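Side-chain contacts in beta-lactamase (Sphaerobacter thermophilus, PDB 4EWF), which probably hydrolyses beta-lactams to substituted beta-amino acids, as a member of the class A beta-lactamase family: residues I112-N115 with T116-N119; A179-Q182 with E183-T186. All coordinates share one frame; numbering follows the deposited sequence. Where two conformers were deposited one is given.

In the fold
Both contacts are helix starts in the helical part of the chain, each capped by a side-chain oxygen that accepts from the backbone N three residues on, and each with a threonine hydroxyl bonded to the carbonyl four residues back. Contact 1, at the head of helix 115-125, is buried: a carboxylate caps, a water joins it to a threonine, and the loop before it holds part of the probable active site. Contact 2, at the head of helix 182-192, is partly exposed, with a serine as cap and a cysteine among alanines. Their centres lie 22 Å apart and they share no helix or strand, although helix 55-67 borders both.

Contact 1: residues I112-N115 with T116-N119; sequences ISDN and TATN
Asp-114 is the N-cap of helix 115-125, its carboxylate meeting the backbone of Ala-117 and, through a water, Thr-116. With its CG anti to the backbone N (chi1 -167°), the carboxylate swings forward over the first turn, and Asp-114 OD2 accepts from Ala-117 N at 3.1 Å. The N-H points almost straight at the oxygen (171°), yet it meets OD2 from above the carboxylate plane, 43° out of it. A water donates to Asp-114 OD2 at 2.6 Å and lies 2.8 Å from Thr-116 OG1, bridging the two side chains where Asp-114 OD2 and Thr-116 OG1 themselves stand 4.1 Å apart. Thr-116 OG1 also bonds to Ala-85 N. The other carboxylate oxygen, OD1, takes the backbone N-H groups of Val-90 and Leu-91, so the group is held at both oxygens, which should restrict its rotation.

The carbonyl of Asp-114 is gripped twice by one residue. Thr-118 N donates to Asp-114 O at 3.0 Å, slightly tilted from the carbonyl plane, while Thr-118 OG1 donates to Asp-114 O at 2.8 Å from well above that plane. Its hydroxyl reaches back because OG1 lies beside its own backbone N, anti to the carbonyl carbon. One residue further on, Asn-119 N bonds to Asn-115 O at 3.0 Å, and the Asn-119 amide runs past that carbonyl toward Met-148 N, which its OD1 accepts from.

The Asn-115 amide is occupied by outside partners: OD1 accepts from Lys-55 NZ and ND2 donates to Pro-86 O. Ser-113 OG bonds to Ser-52, Lys-55 and Lys-216. An aspartate N-cap thus starts the helix between Ser-113, in the loop, and Asn-115, its first residue, a Ser-Asp-Asn sequence consistent with the SDN motif of class A beta-lactamase active sites.

Contact 2: residues A179-Q182 with E183-T186; sequences AASQ and ESCT
Gln-182 and Cys-185 bury the most surface here, with Ser-181 supplying the cap. The CG of Gln-182 lies anti to its backbone N (chi1 177°), but the chain then bends at chi2 (59°), which folds the amide back over the helix start. Gln-182 NE2 lies 3.0 Å from Thr-186 OG1, the two side chains crossing at a slant on the exposed side. Thr-186 also holds the backbone of Gln-182: Thr-186 N donates to Gln-182 O at 2.9 Å, and Thr-186 OG1 donates to the same oxygen at 3.0 Å. These two donors arrive from opposite faces of the carbonyl plane, so one acceptor is gripped from both sides.

Cys-185 points its side chain back toward the loop. With SG beside its own backbone N and anti to the carbonyl carbon, the sulfur is directed at the loop at Ala-179 and Ala-180. Cys-185 SG packs against Ala-179 CB at 4.0 Å and lies 3.5 Å from Ala-180 N, while the backbone N of Cys-185 bonds to Ser-181 O at 2.9 Å, the donor lying nearly along the C=O axis.

Ser-181 is the N-cap: Ser-181 OG accepts from Ser-184 N at 3.2 Å, a fairly straight bond at 160°. Ser-184 OG is hydrogen-bonded to Asp-67 OD1, and Asp-67 OD2 accepts from Ser-181 N, so one carboxylate ties the cap residue to the first turn.

Through Asp-67 the head of helix 182-192 is joined to helix 55-67, where Ile-60 meets Ala-179, Tyr-63 meets Ser-184 and Arg-64 bonds to Ala-179 O. On the approach, Ala-179 packs on Ala-173 and Leu-174 of helix 164-175, so the loop leading in touches both helices, while the first turn of helix 182-192 is tied to helix 55-67.

Contact 1: residues I112-N115 with T116-N119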
# COMPACT_ATOMS: atom_id res chain seq x y z
N ILE A 112 -3.30 5.42 -9.13
CA ILE A 112 -4.73 5.18 -9.22
C ILE A 112 -5.07 3.69 -9.24
O ILE A 112 -6.22 3.31 -9.52
CB ILE A 112 -5.34 5.85 -10.49
CG1 ILE A 112 -4.83 5.17 -11.76
CG2 ILE A 112 -5.01 7.32 -10.53
CD1 ILE A 112 -5.71 5.44 -12.98
N SER A 113 -4.09 2.84 -8.97
CA SER A 113 -4.34 1.40 -8.88
C SER A 113 -4.81 0.78 -10.20
O SER A 113 -5.75 -0.04 -10.25
CB SER A 113 -5.33 1.09 -7.75
OG SER A 113 -5.02 -0.16 -7.17
N ASP A 114 -4.16 1.16 -11.29
CA ASP A 114 -4.57 0.67 -12.60
C ASP A 114 -4.27 -0.83 -12.76
O ASP A 114 -3.11 -1.25 -12.78
CB ASP A 114 -3.87 1.49 -13.69
CG ASP A 114 -4.48 1.26 -15.05
OD1 ASP A 114 -4.89 2.26 -15.71
OD2 ASP A 114 -4.55 0.09 -15.46
N ASN A 115 -5.34 -1.61 -12.86
CA ASN A 115 -5.27 -3.06 -12.90
C ASN A 115 -4.62 -3.58 -14.19
O ASN A 115 -3.90 -4.58 -14.16
CB ASN A 115 -6.66 -3.70 -12.72
CG ASN A 115 -7.13 -3.71 -11.26
OD1 ASN A 115 -6.35 -3.46 -10.34
ND2 ASN A 115 -8.41 -4.01 -11.05
N THR A 116 -4.86 -2.91 -15.31
CA THR A 116 -4.20 -3.28 -16.57
C THR A 116 -2.68 -3.08 -16.46
O THR A 116 -1.89 -3.97 -16.80
CB THR A 116 -4.74 -2.47 -17.76
OG1 THR A 116 -6.14 -2.75 -17.95
CG2 THR A 116 -3.99 -2.82 -19.02
N ALA A 117 -2.28 -1.90 -15.99
CA ALA A 117 -0.86 -1.59 -15.82
C ALA A 117 -0.21 -2.61 -14.88
O ALA A 117 0.92 -3.06 -15.11
CB ALA A 117 -0.70 -0.20 -15.25
N THR A 118 -0.93 -2.97 -13.83
CA THR A 118 -0.46 -3.94 -12.85
C THR A 118 -0.18 -5.29 -13.50
O THR A 118 0.90 -5.85 -13.33
CB THR A 118 -1.46 -4.12 -11.70
OG1 THR A 118 -1.62 -2.88 -11.01
CG2 THR A 118 -0.96 -5.18 -10.72
N ASN A 119 -1.17 -5.80 -14.24
CA ASN A 119 -1.02 -7.09 -14.91
C ASN A 119 0.06 -7.11 -15.99
O ASN A 119 0.68 -8.15 -16.24
CB ASN A 119 -2.37 -7.59 -15.46
CG ASN A 119 -3.37 -7.90 -14.35
OD1 ASN A 119 -3.00 -7.93 -13.18
ND2 ASN A 119 -4.63 -8.13 -14.72
O HOH W 1 -6.89 -0.38 -16.61

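Contact 2: residues A179-Q182 with E183-T186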
# COMPACT_ATOMS: atom_id res chain seq x y z
N ALA A 179 15.11 -1.92 0.48
CA ALA A 179 14.21 -2.65 -0.42
C ALA A 179 14.82 -2.87 -1.80
O ALA A 179 14.50 -3.84 -2.48
CB ALA A 179 12.86 -1.93 -0.54
N ALA A 180 15.69 -1.94 -2.21
CA ALA A 180 16.38 -1.99 -3.50
C ALA A 180 17.57 -1.03 -3.35
O ALA A 180 17.96 -0.72 -2.22
CB ALA A 180 15.45 -1.55 -4.64
N SER A 181 18.15 -0.57 -4.45
CA SER A 181 19.21 0.44 -4.33
C SER A 181 18.61 1.70 -3.72
O SER A 181 17.39 1.88 -3.76
CB SER A 181 19.84 0.74 -5.69
OG SER A 181 19.01 1.60 -6.45
N GLN A 182 19.44 2.56 -3.15
CA GLN A 182 18.94 3.78 -2.50
C GLN A 182 18.25 4.70 -3.50
O GLN A 182 17.24 5.33 -3.18
CB GLN A 182 20.06 4.53 -1.77
CG GLN A 182 19.61 5.84 -1.14
CD GLN A 182 18.50 5.64 -0.13
OE1 GLN A 182 18.73 5.17 0.99
NE2 GLN A 182 17.27 5.98 -0.51
N GLU A 183 18.79 4.78 -4.71
CA GLU A 183 18.17 5.58 -5.77
C GLU A 183 16.76 5.07 -6.04
O GLU A 183 15.81 5.84 -6.17
CB GLU A 183 18.99 5.54 -7.06
CG GLU A 183 18.32 6.26 -8.23
CD GLU A 183 19.04 6.06 -9.56
OE1 GLU A 183 18.35 5.89 -10.59
OE2 GLU A 183 20.29 6.09 -9.57
N SER A 184 16.62 3.75 -6.13
CA SER A 184 15.32 3.17 -6.40
C SER A 184 14.36 3.36 -5.22
O SER A 184 13.19 3.71 -5.41
CB SER A 184 15.46 1.70 -6.79
OG SER A 184 16.09 1.60 -8.06
N CYS A 185 14.85 3.18 -4.00
CA CYS A 185 13.99 3.45 -2.84
C CYS A 185 13.49 4.90 -2.83
O CYS A 185 12.33 5.16 -2.55
CB CYS A 185 14.70 3.11 -1.53
SG CYS A 185 14.98 1.33 -1.33
N THR A 186 14.38 5.83 -3.15
CA THR A 186 13.97 7.23 -3.24
C THR A 186 12.91 7.43 -4.32
O THR A 186 11.92 8.11 -4.09
CB THR A 186 15.17 8.13 -3.49
OG1 THR A 186 16.09 7.97 -2.40
CG2 THR A 186 14.73 9.58 -3.59